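L protein (PDB 5MV0) probably serves as the viral polymerase, with an N-terminal endonuclease domain thought to cleave host mRNAs and supply their capped ends as primers for viral transcription. Local coordinates at residues Lys11-Leu15 and Ser28-Asp32; Asp33-Met39 and Lys174-Ile179; Leu44-Ile48 and Leu158-Leu162. The contacts are given in a common frame with arbitrary orientation. Numbering follows the deposited sequence.

Contact 1. Residues Lys11-Leu15 and Ser28-Asp32; sequences KNVIL and SSIVD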
# COMPACT_ATOMS: atom_id res chain seq x y z
N LYS B 11 -13.86 -1.07 -1.93
CA LYS B 11 -12.90 -0.83 -0.84
C LYS B 11 -11.72 -1.78 -0.94
O LYS B 11 -10.56 -1.38 -0.77
CB LYS B 11 -13.59 -0.97 0.52
CG LYS B 11 -14.54 0.16 0.84
CD LYS B 11 -14.93 0.19 2.32
CE LYS B 11 -15.88 -0.93 2.67
NZ LYS B 11 -16.91 -0.46 3.64
N ASN B 12 -12.00 -3.05 -1.23
CA ASN B 12 -10.92 -4.02 -1.37
C ASN B 12 -10.01 -3.68 -2.56
O ASN B 12 -8.78 -3.78 -2.44
CB ASN B 12 -11.54 -5.41 -1.51
CG ASN B 12 -10.49 -6.49 -1.67
OD1 ASN B 12 -10.17 -6.88 -2.79
ND2 ASN B 12 -9.96 -6.98 -0.55
N VAL B 13 -10.58 -3.28 -3.70
CA VAL B 13 -9.77 -2.84 -4.84
C VAL B 13 -8.86 -1.69 -4.44
O VAL B 13 -7.65 -1.71 -4.70
CB VAL B 13 -10.68 -2.43 -6.02
CG1 VAL B 13 -9.86 -1.70 -7.11
CG2 VAL B 13 -11.44 -3.63 -6.59
N ILE B 14 -9.41 -0.67 -3.78
CA ILE B 14 -8.59 0.48 -3.40
C ILE B 14 -7.50 0.06 -2.42
O ILE B 14 -6.33 0.45 -2.54
CB ILE B 14 -9.48 1.60 -2.83
CG1 ILE B 14 -10.40 2.16 -3.93
CG2 ILE B 14 -8.63 2.68 -2.22
CD1 ILE B 14 -11.36 3.25 -3.41
N LEU B 15 -7.87 -0.77 -1.43
CA LEU B 15 -6.88 -1.24 -0.47
C LEU B 15 -5.75 -1.99 -1.16
O LEU B 15 -4.57 -1.82 -0.80
CB LEU B 15 -7.54 -2.14 0.58
CG LEU B 15 -8.39 -1.43 1.65
CD1 LEU B 15 -9.29 -2.41 2.40
CD2 LEU B 15 -7.51 -0.69 2.63
N SER B 28 -5.14 9.43 -1.21
CA SER B 28 -6.36 8.68 -1.39
C SER B 28 -7.08 8.53 -0.06
O SER B 28 -6.67 9.08 0.97
CB SER B 28 -6.08 7.31 -2.03
OG SER B 28 -7.23 6.84 -2.71
N SER B 29 -8.18 7.78 -0.09
CA SER B 29 -9.03 7.65 1.08
C SER B 29 -9.93 6.45 0.88
O SER B 29 -10.30 6.10 -0.25
CB SER B 29 -9.88 8.90 1.32
OG SER B 29 -10.65 9.23 0.17
N ILE B 30 -10.29 5.83 1.99
CA ILE B 30 -11.15 4.68 1.99
C ILE B 30 -12.23 4.93 3.03
O ILE B 30 -11.93 5.05 4.23
CB ILE B 30 -10.37 3.38 2.26
CG1 ILE B 30 -11.30 2.19 2.19
CG2 ILE B 30 -9.59 3.43 3.56
CD1 ILE B 30 -11.41 1.74 0.81
N VAL B 31 -13.48 5.07 2.59
CA VAL B 31 -14.60 5.36 3.47
C VAL B 31 -15.73 4.39 3.16
O VAL B 31 -15.71 3.69 2.15
CB VAL B 31 -15.07 6.83 3.34
CG1 VAL B 31 -13.95 7.76 3.71
CG2 VAL B 31 -15.57 7.11 1.90
N ASP B 32 -16.71 4.34 4.06
CA ASP B 32 -17.86 3.45 3.87
C ASP B 32 -18.97 4.07 3.03
O ASP B 32 -19.82 3.34 2.51
CB ASP B 32 -18.43 3.01 5.22
CG ASP B 32 -17.51 2.05 5.98
OD1 ASP B 32 -16.91 1.15 5.35
OD2 ASP B 32 -17.38 2.20 7.21
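Helix 4-20 runs past the extended linker to the next helix, and along Lys11-Leu15 and Ser28-Asp32 the two are tied by one charged pair and one apolar side chain. The charged pair is a salt bridge from Lys11 NZ to Asp32 OD1, modelled at 2.3 Å; this is very short for a hydrogen-bonded ion pair, so its exact length deserves caution. To get there the Lys11 chain reaches along the linker, and its CD passes 3.6 Å from Val31 O. That carbonyl is the unsatisfied atom here: it is covered by the contact and has no polar partner in the model.

Several other polar atoms of the linker do have partners. Ser29 O accepts from Ser40 OG of helix 34-57, Ser28 OG has a weak hydrogen bond with Arg43 NH2, and Ser28 O takes Lys36 NZ of a third subunit. On the helix, Lys11 O accepts the helical hydrogen bond of Leu15 N at 2.8 Å, and Asn12 turns away, its OD1 accepting from Thr206 N.

Ile30 supplies the apolar contact. Its CD1 sits 3.4 Å from Lys11 CA, 4.1 Å from Ile14 CB and 4.5 Å from Leu15 CG, so it lies against one turn of the helix, Lys11 to Leu15. Ile30 and Leu15 also pack against Asn12 and Leu15 of a second subunit, which places this edge at an interface.

With no backbone hydrogen bond between the segments, the linker is held to this helix by apolar burial at Ile30 and by charge at its more exposed end.

Contact 2. Residues Asp33-Met39 and Lys174-Ile179; sequences DPYKLAM and KSSQWI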
# COMPACT_ATOMS: atom_id res chain seq x y z
N ASP B 33 -19.00 5.38 2.90
CA ASP B 33 -20.03 6.04 2.09
C ASP B 33 -19.86 5.68 0.61
O ASP B 33 -18.80 5.93 0.04
CB ASP B 33 -19.96 7.54 2.31
CG ASP B 33 -21.05 8.29 1.56
OD1 ASP B 33 -21.91 8.90 2.22
OD2 ASP B 33 -21.04 8.31 0.31
N PRO B 34 -20.86 5.07 -0.03
CA PRO B 34 -20.70 4.65 -1.43
C PRO B 34 -20.34 5.77 -2.38
O PRO B 34 -19.47 5.57 -3.25
CB PRO B 34 -22.07 4.04 -1.77
CG PRO B 34 -22.62 3.59 -0.45
CD PRO B 34 -22.14 4.61 0.55
N TYR B 35 -20.98 6.93 -2.28
CA TYR B 35 -20.70 7.99 -3.24
C TYR B 35 -19.34 8.59 -3.00
O TYR B 35 -18.61 8.90 -3.96
CB TYR B 35 -21.77 9.08 -3.19
CG TYR B 35 -23.10 8.66 -3.76
CD1 TYR B 35 -24.22 9.47 -3.65
CD2 TYR B 35 -23.24 7.44 -4.42
CE1 TYR B 35 -25.44 9.09 -4.17
CE2 TYR B 35 -24.46 7.04 -4.95
CZ TYR B 35 -25.55 7.87 -4.82
OH TYR B 35 -26.77 7.49 -5.33
N LYS B 36 -18.98 8.80 -1.73
CA LYS B 36 -17.66 9.31 -1.41
C LYS B 36 -16.59 8.32 -1.85
O LYS B 36 -15.53 8.72 -2.36
CB LYS B 36 -17.58 9.57 0.08
CG LYS B 36 -16.51 10.54 0.48
CD LYS B 36 -16.76 11.03 1.90
CE LYS B 36 -15.68 11.98 2.36
NZ LYS B 36 -16.03 12.50 3.70
N LEU B 37 -16.84 7.03 -1.65
CA LEU B 37 -15.89 6.01 -2.09
C LEU B 37 -15.76 6.00 -3.60
O LEU B 37 -14.65 5.87 -4.15
CB LEU B 37 -16.32 4.64 -1.58
CG LEU B 37 -15.37 3.49 -1.92
CD1 LEU B 37 -14.07 3.63 -1.12
CD2 LEU B 37 -16.02 2.16 -1.65
N ALA B 38 -16.89 6.11 -4.31
CA ALA B 38 -16.84 6.12 -5.77
C ALA B 38 -16.01 7.29 -6.27
O ALA B 38 -15.21 7.13 -7.21
CB ALA B 38 -18.25 6.18 -6.37
N MET B 39 -16.15 8.47 -5.66
CA MET B 39 -15.38 9.62 -6.15
C MET B 39 -13.90 9.46 -5.82
O MET B 39 -13.04 9.86 -6.61
CB MET B 39 -15.94 10.93 -5.57
CG MET B 39 -17.38 11.28 -6.05
SD MET B 39 -17.79 10.90 -7.78
CE MET B 39 -16.72 12.04 -8.66
N LYS B 174 -29.24 10.66 -7.69
CA LYS B 174 -28.86 11.50 -6.56
C LYS B 174 -27.31 11.68 -6.58
O LYS B 174 -26.80 12.63 -6.05
CB LYS B 174 -29.37 11.00 -5.19
CG LYS B 174 -30.54 11.81 -4.60
CD LYS B 174 -30.32 12.40 -3.16
CE LYS B 174 -30.60 13.92 -3.02
NZ LYS B 174 -30.17 14.81 -1.90
N SER B 175 -26.59 10.76 -7.21
CA SER B 175 -25.15 10.88 -7.39
C SER B 175 -24.77 12.09 -8.24
O SER B 175 -23.60 12.49 -8.22
CB SER B 175 -24.61 9.60 -8.02
OG SER B 175 -25.16 9.43 -9.31
N SER B 176 -25.74 12.70 -8.95
CA SER B 176 -25.47 13.91 -9.72
C SER B 176 -24.92 15.05 -8.86
O SER B 176 -24.26 15.95 -9.39
CB SER B 176 -26.74 14.42 -10.43
OG SER B 176 -27.30 13.43 -11.27
N GLN B 177 -25.19 15.05 -7.56
CA GLN B 177 -24.62 16.06 -6.68
C GLN B 177 -23.14 15.83 -6.42
O GLN B 177 -22.47 16.72 -5.90
CB GLN B 177 -25.36 16.08 -5.35
CG GLN B 177 -26.82 16.47 -5.50
CD GLN B 177 -27.60 16.22 -4.23
OE1 GLN B 177 -28.61 15.52 -4.25
NE2 GLN B 177 -27.14 16.79 -3.14
N TRP B 178 -22.63 14.65 -6.76
CA TRP B 178 -21.24 14.29 -6.55
C TRP B 178 -20.39 14.32 -7.81
O TRP B 178 -19.17 14.48 -7.72
CB TRP B 178 -21.15 12.87 -5.96
CG TRP B 178 -21.67 12.77 -4.57
CD1 TRP B 178 -22.98 12.69 -4.18
CD2 TRP B 178 -20.90 12.71 -3.36
NE1 TRP B 178 -23.07 12.59 -2.81
CE2 TRP B 178 -21.80 12.60 -2.29
CE3 TRP B 178 -19.53 12.75 -3.10
CZ2 TRP B 178 -21.38 12.53 -0.97
CZ3 TRP B 178 -19.11 12.67 -1.78
CH2 TRP B 178 -20.03 12.56 -0.74
N ILE B 179 -21.00 14.17 -8.99
CA ILE B 179 -20.24 14.07 -10.23
C ILE B 179 -20.99 14.79 -11.34
O ILE B 179 -22.22 14.71 -11.42
CB ILE B 179 -19.96 12.58 -10.58
CG1 ILE B 179 -19.00 12.46 -11.78
CG2 ILE B 179 -21.28 11.80 -10.79
CD1 ILE B 179 -18.52 11.02 -12.03
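Trp178 lays one face of its indole over the first turn of helix 34-57: Tyr35 CB stands 3.6 Å from the centroid of the five-membered ring, only 8° off its normal, and Lys36 N lies over the same face. The Tyr35 ring then completes an offset edge-to-face pair, its edge turned to the face of Trp178, with centroids 5.0 Å apart and planes at 68°. Tyr35 CD1 comes within 3.4 Å of Trp178 NE1.

Tyr35 also offers a face of its own. Ser175 CB sits 4.0 Å from the ring centroid, 19° off the normal, a CH-pi contact, so Tyr35 fits against both Trp178 and the 3-10 turn before it. One helical turn on, Met39 packs against the six-membered ring of the indole, with CG 3.9 Å from Trp178 CE3, and ends with CE 3.8 Å from Ile179 CB. The platform for all this is a well-made helix start: Asp33 is the N-cap, its OD2 accepting from Lys36 N at 2.9 Å.

No hydrogen bond joins the two segments; the polar ends look elsewhere. Ser175 OG bonds to Leu169 O and Ser172 O, while Lys36 NZ bonds to Tyr25 O and Ser28 O of a third subunit, whose Lys26 makes a cation-pi contact with Trp178.

In the fold, the contact fastens the connection between helices 155-170 and 181-192 onto the N-terminus of helix 34-57, whose first turns also rest on helix 4-20 through Leu37 and on helix 155-170 through Ala38.

Contact 3. Residues Leu44-Ile48 and Leu158-Leu162; sequences LRATI and LFELL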
# COMPACT_ATOMS: atom_id res chain seq x y z
N LEU B 44 -8.48 8.33 -7.75
CA LEU B 44 -7.32 7.44 -7.72
C LEU B 44 -6.93 6.98 -9.13
O LEU B 44 -5.75 6.90 -9.47
CB LEU B 44 -7.61 6.24 -6.82
CG LEU B 44 -6.47 5.24 -6.58
CD1 LEU B 44 -5.27 5.94 -5.92
CD2 LEU B 44 -6.96 4.03 -5.75
N ARG B 45 -7.93 6.67 -9.95
CA ARG B 45 -7.64 6.31 -11.34
C ARG B 45 -6.80 7.39 -12.03
O ARG B 45 -5.79 7.09 -12.69
CB ARG B 45 -8.96 6.06 -12.06
CG ARG B 45 -8.89 5.86 -13.54
CD ARG B 45 -10.29 5.45 -14.03
NE ARG B 45 -10.32 5.27 -15.47
CZ ARG B 45 -10.58 6.24 -16.33
NH1 ARG B 45 -10.83 7.48 -15.90
NH2 ARG B 45 -10.57 5.99 -17.63
N ALA B 46 -7.21 8.66 -11.88
CA ALA B 46 -6.47 9.76 -12.48
C ALA B 46 -5.10 9.93 -11.85
O ALA B 46 -4.13 10.24 -12.54
CB ALA B 46 -7.28 11.06 -12.36
N THR B 47 -5.00 9.73 -10.53
CA THR B 47 -3.72 9.91 -9.84
C THR B 47 -2.72 8.82 -10.23
O THR B 47 -1.51 9.09 -10.32
CB THR B 47 -3.93 9.91 -8.31
OG1 THR B 47 -4.80 10.98 -7.95
CG2 THR B 47 -2.63 10.10 -7.60
N ILE B 48 -3.19 7.59 -10.43
CA ILE B 48 -2.31 6.52 -10.91
C ILE B 48 -1.72 6.89 -12.28
O ILE B 48 -0.51 6.74 -12.52
CB ILE B 48 -3.09 5.19 -10.97
CG1 ILE B 48 -3.50 4.75 -9.54
CG2 ILE B 48 -2.28 4.10 -11.67
CD1 ILE B 48 -4.49 3.58 -9.49
N LEU B 158 -7.34 -1.14 -12.18
CA LEU B 158 -7.75 0.14 -12.77
C LEU B 158 -9.14 0.03 -13.38
O LEU B 158 -9.94 0.96 -13.29
CB LEU B 158 -6.77 0.59 -13.85
CG LEU B 158 -5.56 1.46 -13.50
CD1 LEU B 158 -5.98 2.83 -12.94
CD2 LEU B 158 -4.67 0.73 -12.54
N PHE B 159 -9.40 -1.09 -14.06
CA PHE B 159 -10.72 -1.33 -14.62
C PHE B 159 -11.78 -1.37 -13.53
O PHE B 159 -12.86 -0.78 -13.67
CB PHE B 159 -10.75 -2.64 -15.42
CG PHE B 159 -12.14 -3.10 -15.74
CD1 PHE B 159 -12.86 -2.47 -16.75
CD2 PHE B 159 -12.76 -4.09 -14.98
CE1 PHE B 159 -14.18 -2.85 -17.03
CE2 PHE B 159 -14.07 -4.48 -15.26
CZ PHE B 159 -14.78 -3.87 -16.28
N GLU B 160 -11.52 -2.10 -12.44
CA GLU B 160 -12.52 -2.23 -11.38
C GLU B 160 -12.82 -0.90 -10.71
O GLU B 160 -13.95 -0.68 -10.27
CB GLU B 160 -12.06 -3.26 -10.34
CG GLU B 160 -12.01 -4.68 -10.87
CD GLU B 160 -13.38 -5.20 -11.28
OE1 GLU B 160 -14.38 -4.80 -10.67
OE2 GLU B 160 -13.45 -6.01 -12.23
N LEU B 161 -11.82 -0.01 -10.59
CA LEU B 161 -12.11 1.32 -10.06
C LEU B 161 -13.19 1.99 -10.89
O LEU B 161 -14.12 2.60 -10.35
CB LEU B 161 -10.85 2.19 -10.08
CG LEU B 161 -9.71 1.87 -9.13
CD1 LEU B 161 -8.65 2.94 -9.30
CD2 LEU B 161 -10.23 1.82 -7.68
N LEU B 162 -13.09 1.85 -12.20
CA LEU B 162 -14.02 2.50 -13.12
C LEU B 162 -15.38 1.81 -13.11
O LEU B 162 -16.43 2.46 -13.00
CB LEU B 162 -13.41 2.50 -14.52
CG LEU B 162 -14.25 3.06 -15.68
CD1 LEU B 162 -14.42 4.57 -15.54
CD2 LEU B 162 -13.59 2.69 -17.03
O HOH W 1 -9.89 2.65 -15.63
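Leu158 opens the segment by pushing its CD1 against the partner helix, 3.8 Å from Ile48 CD1 and 4.2 Å from Arg45 CA. Its carbonyl does separate work: Leu158 O accepts from a water at 2.9 Å, and that water accepts from Arg45 NE at 2.7 Å. The helical bond to the same oxygen, from Leu162 N, is long and weak at 3.5 Å. Nearly one turn on, Leu161 slots in with CD1 4.1 Å from Leu44 CD2, 4.2 Å from Ile48 CD1 and 3.9 Å from Arg45 N, its side chain also touching Val13 and Ile17 of helix 4-20. Leu162 closes the run by setting its CD1 over one face of the Arg45 guanidinium, 4.2 Å from NE. The two helical segments run roughly antiparallel, at 149° with axes 10.2 Å apart. Leucine, isoleucine and the aliphatic part of Arg45 thus make up the packing in this buried core, while a single water lets a buried arginine reach a backbone carbonyl that it does not bond directly.

Helix 34-57 is the common element: its start takes part in contact 2, its middle in contact 3, and contact 1 fixes the linker leading into it. Contacts 1 and 2, centres about 14 Å apart, meet where Leu37 CD2 packs 3.5 Å from Lys11 CG. Contacts 1 and 3, centres about 12 Å apart, join through Val13 CG1 and Leu161 CD2 at 3.6 Å. Contact 3 is deepest, its centre about 8 Å from the chain's centre, against 17 and 18 Å for the others, which also reach other subunits. All three lie in the helical part of the domain; in related arenavirus endonucleases the active site lies between such helices and the mixed sheet.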